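Long-range contacts in thiamine-binding periplasmic protein (Escherichia coli, PDB 2QRY), which binds thiamine, thiamine phosphate and thiamine diphosphate with high affinity in the periplasm and serves the ThiBPQ ABC transporter in thiamine import: residues A[62-70]-A[82-93]; A[119-129]-A[243-251]. All blocks are in the same frame, centred on the assembly; numbering follows the deposited sequence.

Interaction 1: A[62-70]-A[82-93]; sequences DGVSLLNRL and VLGLDNNLLDAA. With TPS (thiamin phosphate), chain E.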
loop_
_atom_site.group_PDB
_atom_site.type_symbol
_atom_site.label_atom_id
_atom_site.label_comp_id
_atom_site.label_asym_id
_atom_site.label_seq_id
_atom_site.Cartn_x
_atom_site.Cartn_y
_atom_site.Cartn_z
ATOM N N ASP A 62 7.159 -6.359 -4.461
ATOM C CA ASP A 62 5.995 -5.535 -4.267
ATOM C C ASP A 62 5.352 -6.049 -2.970
ATOM O O ASP A 62 5.691 -7.133 -2.489
ATOM C CB ASP A 62 5.062 -5.678 -5.468
ATOM C CG ASP A 62 5.558 -4.896 -6.669
ATOM O OD1 ASP A 62 5.756 -3.671 -6.522
ATOM O OD2 ASP A 62 5.761 -5.494 -7.751
ATOM N N GLY A 63 4.446 -5.257 -2.406
ATOM C CA GLY A 63 3.779 -5.603 -1.164
ATOM C C GLY A 63 3.441 -7.054 -0.866
ATOM O O GLY A 63 3.982 -7.636 0.073
ATOM N N VAL A 64 2.533 -7.641 -1.635
ATOM C CA VAL A 64 2.149 -9.023 -1.381
ATOM C C VAL A 64 3.313 -9.979 -1.612
ATOM O O VAL A 64 3.494 -10.939 -0.860
ATOM C CB VAL A 64 0.955 -9.446 -2.260
ATOM C CG1 VAL A 64 0.556 -10.896 -1.940
ATOM C CG2 VAL A 64 -0.215 -8.499 -2.031
ATOM N N SER A 65 4.110 -9.711 -2.644
ATOM C CA SER A 65 5.254 -10.566 -2.946
ATOM C C SER A 65 6.296 -10.589 -1.832
ATOM O O SER A 65 7.004 -11.587 -1.663
ATOM C CB SER A 65 5.913 -10.147 -4.263
ATOM O OG SER A 65 5.120 -10.557 -5.359
ATOM N N LEU A 66 6.397 -9.499 -1.074
ATOM C CA LEU A 66 7.354 -9.461 0.022
ATOM C C LEU A 66 7.106 -10.675 0.922
ATOM O O LEU A 66 8.034 -11.409 1.269
ATOM C CB LEU A 66 7.209 -8.161 0.826
ATOM C CG LEU A 66 7.848 -6.887 0.247
ATOM C CD1 LEU A 66 7.483 -5.698 1.118
ATOM C CD2 LEU A 66 9.368 -7.033 0.170
ATOM N N LEU A 67 5.848 -10.902 1.281
ATOM C CA LEU A 67 5.507 -12.033 2.141
ATOM C C LEU A 67 5.819 -13.386 1.478
ATOM O O LEU A 67 6.432 -14.258 2.098
ATOM C CB LEU A 67 4.021 -12.005 2.500
ATOM C CG LEU A 67 3.545 -12.512 3.869
ATOM C CD1 LEU A 67 2.129 -13.053 3.726
ATOM C CD2 LEU A 67 4.460 -13.591 4.415
ATOM N N ASN A 68 5.402 -13.566 0.225
ATOM C CA ASN A 68 5.632 -14.848 -0.429
ATOM C C ASN A 68 7.113 -15.149 -0.575
ATOM O O ASN A 68 7.532 -16.300 -0.464
ATOM C CB ASN A 68 4.901 -14.931 -1.786
ATOM C CG ASN A 68 5.635 -14.224 -2.914
ATOM O OD1 ASN A 68 6.720 -14.636 -3.334
ATOM N ND2 ASN A 68 5.030 -13.160 -3.427
ATOM N N ARG A 69 7.914 -14.113 -0.786
ATOM C CA ARG A 69 9.343 -14.316 -0.920
ATOM C C ARG A 69 9.959 -14.698 0.422
ATOM O O ARG A 69 10.807 -15.593 0.501
ATOM C CB ARG A 69 10.014 -13.064 -1.470
ATOM C CG ARG A 69 11.503 -13.230 -1.630
ATOM C CD ARG A 69 12.053 -12.244 -2.625
ATOM N NE ARG A 69 13.508 -12.310 -2.705
ATOM C CZ ARG A 69 14.228 -11.698 -3.635
ATOM N NH1 ARG A 69 13.622 -10.974 -4.567
ATOM N NH2 ARG A 69 15.552 -11.807 -3.629
ATOM N N LEU A 70 9.518 -14.032 1.483
ATOM C CA LEU A 70 10.032 -14.319 2.815
ATOM C C LEU A 70 9.658 -15.742 3.234
ATOM O O LEU A 70 10.444 -16.431 3.878
ATOM C CB LEU A 70 9.474 -13.323 3.831
ATOM C CG LEU A 70 10.112 -13.429 5.215
ATOM C CD1 LEU A 70 11.533 -12.899 5.151
ATOM C CD2 LEU A 70 9.305 -12.648 6.223
ATOM N N VAL A 82 10.810 -6.572 7.546
ATOM C CA VAL A 82 10.086 -6.515 6.283
ATOM C C VAL A 82 9.166 -5.306 6.382
ATOM O O VAL A 82 8.213 -5.319 7.160
ATOM C CB VAL A 82 9.218 -7.766 6.044
ATOM C CG1 VAL A 82 8.344 -7.553 4.814
ATOM C CG2 VAL A 82 10.105 -8.993 5.860
ATOM N N LEU A 83 9.461 -4.263 5.611
ATOM C CA LEU A 83 8.652 -3.045 5.621
ATOM C C LEU A 83 7.805 -2.940 4.345
ATOM O O LEU A 83 8.335 -2.940 3.241
ATOM C CB LEU A 83 9.562 -1.823 5.745
ATOM C CG LEU A 83 8.918 -0.434 5.836
ATOM C CD1 LEU A 83 9.814 0.491 6.670
ATOM C CD2 LEU A 83 8.679 0.132 4.439
ATOM N N GLY A 84 6.490 -2.861 4.493
ATOM C CA GLY A 84 5.663 -2.759 3.310
ATOM C C GLY A 84 4.542 -3.772 3.186
ATOM O O GLY A 84 3.947 -3.886 2.126
ATOM N N LEU A 85 4.267 -4.536 4.234
ATOM C CA LEU A 85 3.149 -5.471 4.174
ATOM C C LEU A 85 2.006 -4.580 4.616
ATOM O O LEU A 85 2.221 -3.403 4.853
ATOM C CB LEU A 85 3.319 -6.609 5.175
ATOM C CG LEU A 85 4.496 -7.563 5.003
ATOM C CD1 LEU A 85 4.442 -8.622 6.100
ATOM C CD2 LEU A 85 4.438 -8.219 3.634
ATOM N N ASP A 86 0.791 -5.100 4.713
ATOM C CA ASP A 86 -0.290 -4.244 5.185
ATOM C C ASP A 86 -1.356 -5.012 5.948
ATOM O O ASP A 86 -1.245 -6.221 6.146
ATOM C CB ASP A 86 -0.907 -3.423 4.037
ATOM C CG ASP A 86 -1.821 -4.233 3.135
ATOM O OD1 ASP A 86 -2.107 -5.414 3.447
ATOM O OD2 ASP A 86 -2.266 -3.671 2.105
ATOM N N ASN A 87 -2.376 -4.286 6.388
ATOM C CA ASN A 87 -3.467 -4.848 7.173
ATOM C C ASN A 87 -4.127 -6.097 6.590
ATOM O O ASN A 87 -4.602 -6.946 7.337
ATOM C CB ASN A 87 -4.526 -3.767 7.416
ATOM C CG ASN A 87 -5.097 -3.219 6.126
ATOM O OD1 ASN A 87 -4.357 -2.782 5.246
ATOM N ND2 ASN A 87 -6.416 -3.236 6.008
ATOM N N ASN A 88 -4.152 -6.216 5.270
ATOM C CA ASN A 88 -4.778 -7.370 4.634
ATOM C C ASN A 88 -3.926 -8.634 4.656
ATOM O O ASN A 88 -4.419 -9.720 4.350
ATOM C CB ASN A 88 -5.137 -7.045 3.179
ATOM C CG ASN A 88 -6.126 -5.904 3.064
ATOM O OD1 ASN A 88 -7.155 -5.883 3.744
ATOM N ND2 ASN A 88 -5.825 -4.951 2.191
ATOM N N LEU A 89 -2.657 -8.508 5.020
ATOM C CA LEU A 89 -1.773 -9.666 5.030
ATOM C C LEU A 89 -1.368 -10.120 6.423
ATOM O O LEU A 89 -0.630 -11.093 6.558
ATOM C CB LEU A 89 -0.508 -9.358 4.233
ATOM C CG LEU A 89 -0.629 -9.007 2.750
ATOM C CD1 LEU A 89 0.704 -8.451 2.257
ATOM C CD2 LEU A 89 -1.031 -10.252 1.957
ATOM N N LEU A 90 -1.840 -9.419 7.455
ATOM C CA LEU A 90 -1.486 -9.748 8.841
ATOM C C LEU A 90 -1.648 -11.217 9.234
ATOM O O LEU A 90 -0.705 -11.841 9.714
ATOM C CB LEU A 90 -2.293 -8.893 9.816
ATOM C CG LEU A 90 -2.121 -7.375 9.759
ATOM C CD1 LEU A 90 -2.953 -6.741 10.878
ATOM C CD2 LEU A 90 -0.654 -7.002 9.909
ATOM N N ASP A 91 -2.841 -11.760 9.040
ATOM C CA ASP A 91 -3.110 -13.146 9.394
ATOM C C ASP A 91 -2.126 -14.071 8.686
ATOM O O ASP A 91 -1.493 -14.929 9.309
ATOM C CB ASP A 91 -4.538 -13.511 8.992
ATOM C CG ASP A 91 -5.081 -14.685 9.774
ATOM O OD1 ASP A 91 -5.418 -14.495 10.963
ATOM O OD2 ASP A 91 -5.171 -15.797 9.203
ATOM N N ALA A 92 -2.011 -13.885 7.374
ATOM C CA ALA A 92 -1.121 -14.686 6.541
ATOM C C ALA A 92 0.317 -14.612 7.041
ATOM O O ALA A 92 1.015 -15.629 7.089
ATOM C CB ALA A 92 -1.198 -14.209 5.100
ATOM N N ALA A 93 0.749 -13.410 7.419
ATOM C CA ALA A 93 2.107 -13.201 7.917
ATOM C C ALA A 93 2.359 -13.904 9.253
ATOM O O ALA A 93 3.321 -14.657 9.386
ATOM C CB ALA A 93 2.395 -11.707 8.059
HETATM C CM2 TPS E . 2.118 9.548 -6.466
HETATM N N3 TPS E . 2.148 4.114 -2.768
HETATM C C2 TPS E . 2.395 3.903 -4.045
HETATM S S1 TPS E . 2.554 2.191 -4.168
HETATM C C5 TPS E . 2.275 1.801 -2.464
HETATM C C4 TPS E . 2.081 3.051 -1.917
HETATM C CM4 TPS E . 1.797 3.212 -0.428
HETATM C C6 TPS E . 2.272 0.410 -1.912
HETATM C C7 TPS E . 2.675 -0.393 -3.149
HETATM O O7 TPS E . 2.710 -1.800 -2.947
HETATM N N1A TPS E . 0.917 8.055 -4.923
HETATM C C2A TPS E . 2.092 8.505 -5.372
HETATM N N3A TPS E . 3.238 8.048 -4.873
HETATM C C4A TPS E . 3.258 7.114 -3.897
HETATM N N4A TPS E . 4.465 6.654 -3.401
HETATM C C5A TPS E . 2.020 6.607 -3.391
HETATM C C6A TPS E . 0.843 7.127 -3.955
HETATM C C7A TPS E . 1.935 5.534 -2.279
HETATM P P1 TPS E . 3.161 -2.451 -4.355
HETATM O O1 TPS E . 2.204 -1.967 -5.480
HETATM O O2 TPS E . 3.210 -4.031 -4.271
HETATM O O3 TPS E . 4.582 -1.946 -4.687
#

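Interaction 2: A[119-129]-A[243-251]; sequences TFVPFDYGYFA and HYLQVEVAA. With TPS (thiamin phosphate), chain E.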
loop_
_atom_site.group_PDB
_atom_site.type_symbol
_atom_site.label_atom_id
_atom_site.label_comp_id
_atom_site.label_asym_id
_atom_site.label_seq_id
_atom_site.Cartn_x
_atom_site.Cartn_y
_atom_site.Cartn_z
ATOM N N THR A 119 2.837 -7.764 16.962
ATOM C CA THR A 119 3.870 -8.009 15.961
ATOM C C THR A 119 4.090 -6.949 14.881
ATOM O O THR A 119 5.203 -6.451 14.704
ATOM C CB THR A 119 3.599 -9.358 15.261
ATOM O OG1 THR A 119 3.504 -10.392 16.249
ATOM C CG2 THR A 119 4.719 -9.693 14.270
ATOM N N PHE A 120 3.028 -6.615 14.155
ATOM C CA PHE A 120 3.122 -5.652 13.061
ATOM C C PHE A 120 2.836 -4.203 13.460
ATOM O O PHE A 120 1.770 -3.879 13.981
ATOM C CB PHE A 120 2.196 -6.113 11.936
ATOM C CG PHE A 120 2.426 -7.541 11.536
ATOM C CD1 PHE A 120 3.547 -7.896 10.794
ATOM C CD2 PHE A 120 1.577 -8.544 11.981
ATOM C CE1 PHE A 120 3.826 -9.232 10.505
ATOM C CE2 PHE A 120 1.844 -9.885 11.699
ATOM C CZ PHE A 120 2.973 -10.227 10.961
ATOM N N VAL A 121 3.808 -3.339 13.192
ATOM C CA VAL A 121 3.715 -1.924 13.519
ATOM C C VAL A 121 3.364 -1.063 12.302
ATOM O O VAL A 121 4.056 -1.090 11.283
ATOM C CB VAL A 121 5.057 -1.411 14.095
ATOM C CG1 VAL A 121 4.894 0.006 14.620
ATOM C CG2 VAL A 121 5.547 -2.341 15.189
ATOM N N PRO A 122 2.279 -0.283 12.396
ATOM C CA PRO A 122 1.890 0.571 11.272
ATOM C C PRO A 122 2.852 1.742 11.127
ATOM O O PRO A 122 3.430 2.200 12.114
ATOM C CB PRO A 122 0.495 1.056 11.665
ATOM C CG PRO A 122 -0.006 -0.003 12.566
ATOM C CD PRO A 122 1.203 -0.351 13.398
ATOM N N PHE A 123 3.025 2.224 9.899
ATOM C CA PHE A 123 3.882 3.377 9.663
ATOM C C PHE A 123 3.167 4.425 8.809
ATOM O O PHE A 123 3.621 5.562 8.705
ATOM C CB PHE A 123 5.241 2.957 9.067
ATOM C CG PHE A 123 5.175 2.341 7.693
ATOM C CD1 PHE A 123 5.073 3.139 6.557
ATOM C CD2 PHE A 123 5.314 0.964 7.529
ATOM C CE1 PHE A 123 5.122 2.578 5.288
ATOM C CE2 PHE A 123 5.364 0.393 6.263
ATOM C CZ PHE A 123 5.270 1.200 5.143
ATOM N N ASP A 124 2.042 4.037 8.209
ATOM C CA ASP A 124 1.208 4.954 7.428
ATOM C C ASP A 124 -0.075 4.284 6.947
ATOM O O ASP A 124 -0.222 3.067 7.044
ATOM C CB ASP A 124 1.965 5.584 6.237
ATOM C CG ASP A 124 2.306 4.593 5.134
ATOM O OD1 ASP A 124 1.571 3.598 4.931
ATOM O OD2 ASP A 124 3.318 4.836 4.442
ATOM N N TYR A 125 -1.020 5.083 6.465
ATOM C CA TYR A 125 -2.278 4.528 5.981
ATOM C C TYR A 125 -2.851 5.370 4.851
ATOM O O TYR A 125 -2.442 6.509 4.644
ATOM C CB TYR A 125 -3.293 4.410 7.130
ATOM C CG TYR A 125 -3.841 5.730 7.640
ATOM C CD1 TYR A 125 -5.029 6.256 7.130
ATOM C CD2 TYR A 125 -3.172 6.450 8.630
ATOM C CE1 TYR A 125 -5.542 7.465 7.594
ATOM C CE2 TYR A 125 -3.675 7.666 9.103
ATOM C CZ TYR A 125 -4.862 8.165 8.580
ATOM O OH TYR A 125 -5.375 9.355 9.048
ATOM N N GLY A 126 -3.789 4.793 4.113
ATOM C CA GLY A 126 -4.390 5.511 3.010
ATOM C C GLY A 126 -5.623 4.810 2.485
ATOM O O GLY A 126 -6.103 3.839 3.075
ATOM N N TYR A 127 -6.133 5.303 1.363
ATOM C CA TYR A 127 -7.320 4.731 0.761
ATOM C C TYR A 127 -7.112 4.533 -0.731
ATOM O O TYR A 127 -6.748 5.466 -1.446
ATOM C CB TYR A 127 -8.506 5.654 1.007
ATOM C CG TYR A 127 -8.716 5.954 2.474
ATOM C CD1 TYR A 127 -9.424 5.071 3.291
ATOM C CD2 TYR A 127 -8.177 7.105 3.055
ATOM C CE1 TYR A 127 -9.594 5.326 4.656
ATOM C CE2 TYR A 127 -8.336 7.367 4.415
ATOM C CZ TYR A 127 -9.048 6.471 5.207
ATOM O OH TYR A 127 -9.216 6.724 6.549
ATOM N N PHE A 128 -7.335 3.307 -1.193
ATOM C CA PHE A 128 -7.184 3.005 -2.604
ATOM C C PHE A 128 -8.259 3.749 -3.384
ATOM O O PHE A 128 -9.408 3.852 -2.947
ATOM C CB PHE A 128 -7.318 1.501 -2.859
ATOM C CG PHE A 128 -6.344 0.667 -2.084
ATOM C CD1 PHE A 128 -4.971 0.819 -2.272
ATOM C CD2 PHE A 128 -6.799 -0.269 -1.162
ATOM C CE1 PHE A 128 -4.070 0.051 -1.551
ATOM C CE2 PHE A 128 -5.903 -1.045 -0.435
ATOM C CZ PHE A 128 -4.536 -0.886 -0.628
ATOM N N ALA A 129 -7.874 4.265 -4.543
ATOM C CA ALA A 129 -8.801 4.993 -5.383
ATOM C C ALA A 129 -8.261 5.075 -6.805
ATOM O O ALA A 129 -7.056 4.957 -7.029
ATOM C CB ALA A 129 -9.008 6.392 -4.824
ATOM N N HIS A 243 -14.396 3.718 0.302
ATOM C CA HIS A 243 -13.092 3.195 -0.093
ATOM C C HIS A 243 -12.447 2.238 0.908
ATOM O O HIS A 243 -12.679 2.326 2.120
ATOM C CB HIS A 243 -12.156 4.365 -0.381
ATOM C CG HIS A 243 -12.616 5.222 -1.520
ATOM N ND1 HIS A 243 -11.887 5.374 -2.681
ATOM C CD2 HIS A 243 -13.763 5.919 -1.703
ATOM C CE1 HIS A 243 -12.568 6.123 -3.530
ATOM N NE2 HIS A 243 -13.710 6.465 -2.963
ATOM N N TYR A 244 -11.637 1.322 0.382
ATOM C CA TYR A 244 -10.961 0.326 1.200
ATOM C C TYR A 244 -9.734 0.913 1.878
ATOM O O TYR A 244 -8.934 1.604 1.252
ATOM C CB TYR A 244 -10.569 -0.885 0.346
ATOM C CG TYR A 244 -10.321 -2.133 1.161
ATOM C CD1 TYR A 244 -9.177 -2.257 1.954
ATOM C CD2 TYR A 244 -11.246 -3.184 1.166
ATOM C CE1 TYR A 244 -8.956 -3.402 2.736
ATOM C CE2 TYR A 244 -11.036 -4.328 1.939
ATOM C CZ TYR A 244 -9.889 -4.429 2.720
ATOM O OH TYR A 244 -9.668 -5.556 3.480
ATOM N N LEU A 245 -9.592 0.621 3.166
ATOM C CA LEU A 245 -8.489 1.142 3.957
ATOM C C LEU A 245 -7.249 0.276 3.971
ATOM O O LEU A 245 -7.331 -0.951 4.096
ATOM C CB LEU A 245 -8.941 1.359 5.404
ATOM C CG LEU A 245 -7.847 1.633 6.446
ATOM C CD1 LEU A 245 -7.236 3.012 6.238
ATOM C CD2 LEU A 245 -8.462 1.543 7.840
ATOM N N GLN A 246 -6.096 0.925 3.850
ATOM C CA GLN A 246 -4.828 0.223 3.910
ATOM C C GLN A 246 -3.970 0.826 5.013
ATOM O O GLN A 246 -3.826 2.046 5.114
ATOM C CB GLN A 246 -4.043 0.307 2.593
ATOM C CG GLN A 246 -2.707 -0.438 2.686
ATOM C CD GLN A 246 -1.775 -0.197 1.510
ATOM O OE1 GLN A 246 -1.405 0.943 1.212
ATOM N NE2 GLN A 246 -1.377 -1.275 0.844
ATOM N N VAL A 247 -3.411 -0.043 5.842
ATOM C CA VAL A 247 -2.516 0.374 6.900
ATOM C C VAL A 247 -1.271 -0.447 6.631
ATOM O O VAL A 247 -1.281 -1.662 6.798
ATOM C CB VAL A 247 -3.053 0.019 8.307
ATOM C CG1 VAL A 247 -2.026 0.402 9.353
ATOM C CG2 VAL A 247 -4.373 0.737 8.568
ATOM N N GLU A 248 -0.206 0.208 6.188
ATOM C CA GLU A 248 1.032 -0.508 5.908
ATOM C C GLU A 248 1.735 -0.784 7.222
ATOM O O GLU A 248 1.653 0.011 8.153
ATOM C CB GLU A 248 1.933 0.316 4.988
ATOM C CG GLU A 248 1.254 0.754 3.712
ATOM C CD GLU A 248 2.241 1.219 2.669
ATOM O OE1 GLU A 248 2.681 0.378 1.848
ATOM O OE2 GLU A 248 2.589 2.421 2.681
ATOM N N VAL A 249 2.442 -1.901 7.289
ATOM C CA VAL A 249 3.123 -2.280 8.515
ATOM C C VAL A 249 4.517 -2.836 8.291
ATOM O O VAL A 249 4.926 -3.117 7.166
ATOM C CB VAL A 249 2.314 -3.355 9.269
ATOM C CG1 VAL A 249 0.901 -2.859 9.526
ATOM C CG2 VAL A 249 2.271 -4.631 8.453
ATOM N N ALA A 250 5.237 -2.987 9.392
ATOM C CA ALA A 250 6.578 -3.540 9.383
ATOM C C ALA A 250 6.696 -4.462 10.601
ATOM O O ALA A 250 5.972 -4.294 11.590
ATOM C CB ALA A 250 7.602 -2.430 9.456
ATOM N N ALA A 251 7.591 -5.440 10.519
ATOM C CA ALA A 251 7.807 -6.369 11.617
ATOM C C ALA A 251 9.216 -6.942 11.532
ATOM O O ALA A 251 9.809 -7.004 10.448
ATOM C CB ALA A 251 6.788 -7.487 11.563
HETATM C CM2 TPS E . 2.118 9.548 -6.466
HETATM N N3 TPS E . 2.148 4.114 -2.768
HETATM C C2 TPS E . 2.395 3.903 -4.045
HETATM S S1 TPS E . 2.554 2.191 -4.168
HETATM C C5 TPS E . 2.275 1.801 -2.464
HETATM C C4 TPS E . 2.081 3.051 -1.917
HETATM C CM4 TPS E . 1.797 3.212 -0.428
HETATM C C6 TPS E . 2.272 0.410 -1.912
HETATM C C7 TPS E . 2.675 -0.393 -3.149
HETATM O O7 TPS E . 2.710 -1.800 -2.947
HETATM N N1A TPS E . 0.917 8.055 -4.923
HETATM C C2A TPS E . 2.092 8.505 -5.372
HETATM N N3A TPS E . 3.238 8.048 -4.873
HETATM C C4A TPS E . 3.258 7.114 -3.897
HETATM N N4A TPS E . 4.465 6.654 -3.401
HETATM C C5A TPS E . 2.020 6.607 -3.391
HETATM C C6A TPS E . 0.843 7.127 -3.955
HETATM C C7A TPS E . 1.935 5.534 -2.279
HETATM P P1 TPS E . 3.161 -2.451 -4.355
HETATM O O1 TPS E . 2.204 -1.967 -5.480
HETATM O O2 TPS E . 3.210 -4.031 -4.271
HETATM O O3 TPS E . 4.582 -1.946 -4.687
HETATM O O HOH W 1 -10.713 1.814 -2.322
#

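Interaction 1: A[62-70]-A[82-93]
L66 and L67 turn one flank of helix 63-70 onto strand 82-86, the helix-on-sheet layer of the alpha/beta fold of a periplasmic solute-binding protein. The segment axes approach to 7.0 Å at 117°, so the helix lies across the strand and its residues meet successive parts of 82-93. L66 can be followed outward. Its CB meets L85 CD2, at 3.9 Å, and, more loosely, V82 CG1; with CG anti to the carbonyl carbon (chi1 -79°), the chain carries CD1 to the strand backbone, where it meets L83 O at 3.6 Å and then G84 C. G84 leaves room for that methyl: its phi of 127° suits a residue lacking CB, and with L85 it forms a G1 beta bulge opposite V249. One turn further along the helix, L70 CD2 touches V82 CG2.

L67 shares the same L85 methyl: its CB also packs on L85 CD2, while its CD1 reaches A92 CB at 3.8 Å on the following helix. Between strand and helix, L89 places CD1 4.0 Å from V64 CA, and R317 of helix 310-328 also touches both V64 and L89.

The N-terminal end of 62-70 belongs to the thiamine site. G63 N donates to O2 of the thiamin phosphate at about 2.6 Å, although the position of O2 is less certain. Behind that amide, G63 CA lies 3.7 Å from G84 O, and G63 O contacts L85 CD2 at 3.6 Å.

Interaction 2: A[119-129]-A[243-251]
The F123 ring takes E248 CB over one face, a CH-pi contact 3.9 Å from the ring centroid and 28° off its normal, while V249 O and A250 N lie at its edge. F120 has T119 CG2 over the centre of one face. The F128 ring stands 67° from the Q246 amide plane, its CZ pressed on Q246 CB; Y218 OH is hydrogen-bonded to Q246 OE1. H243 uses its ring edge: ND1 donates to F128 O at 2.9 Å, 5° out of the ring plane, and NE2 is hydrogen-bonded to F239 N. These groups flank an antiparallel pair within the mixed central sheet, V121 with A250 and G126 with Q246 being hydrogen-bonded pairs; long strands joining the two lobes are usual in periplasmic solute-binding proteins, a part this pair probably plays. P122 CB packs tightly against V247 CG1 at 3.5 Å. D124 and E248 bring nearly coplanar carboxylates together, D124 OD1 2.7 Å from E248 OE2, a spacing at which one acid probably holds a proton. With CG anti to the carbonyl carbon and the chain extended beyond it, E248 puts OE2 3.3 Å from thiamin phosphate CM4; Y30 OH is hydrogen-bonded to E248 OE1.

How the interactions relate
From the N terminus, interaction 1 closes first: 11 residues separate segments 62-70 and 82-93, a short local loop. Helix 90-96 then leads on to segment 119-129, and 113 residues pass before 243-251, so interaction 2 closes a long loop. The two are in series, neither nested nor crossed. Strands 81-86 and 243-252 are antiparallel neighbours in one sheet, and the contact centres are 11 Å apart. Direct evidence of the join is a probable hydrogen bond between Q246 NE2 and D86 OD2, at 2.8 Å, and packing of A93 CB on F120 CZ. Both contacts border the pocket that holds thiamin phosphate.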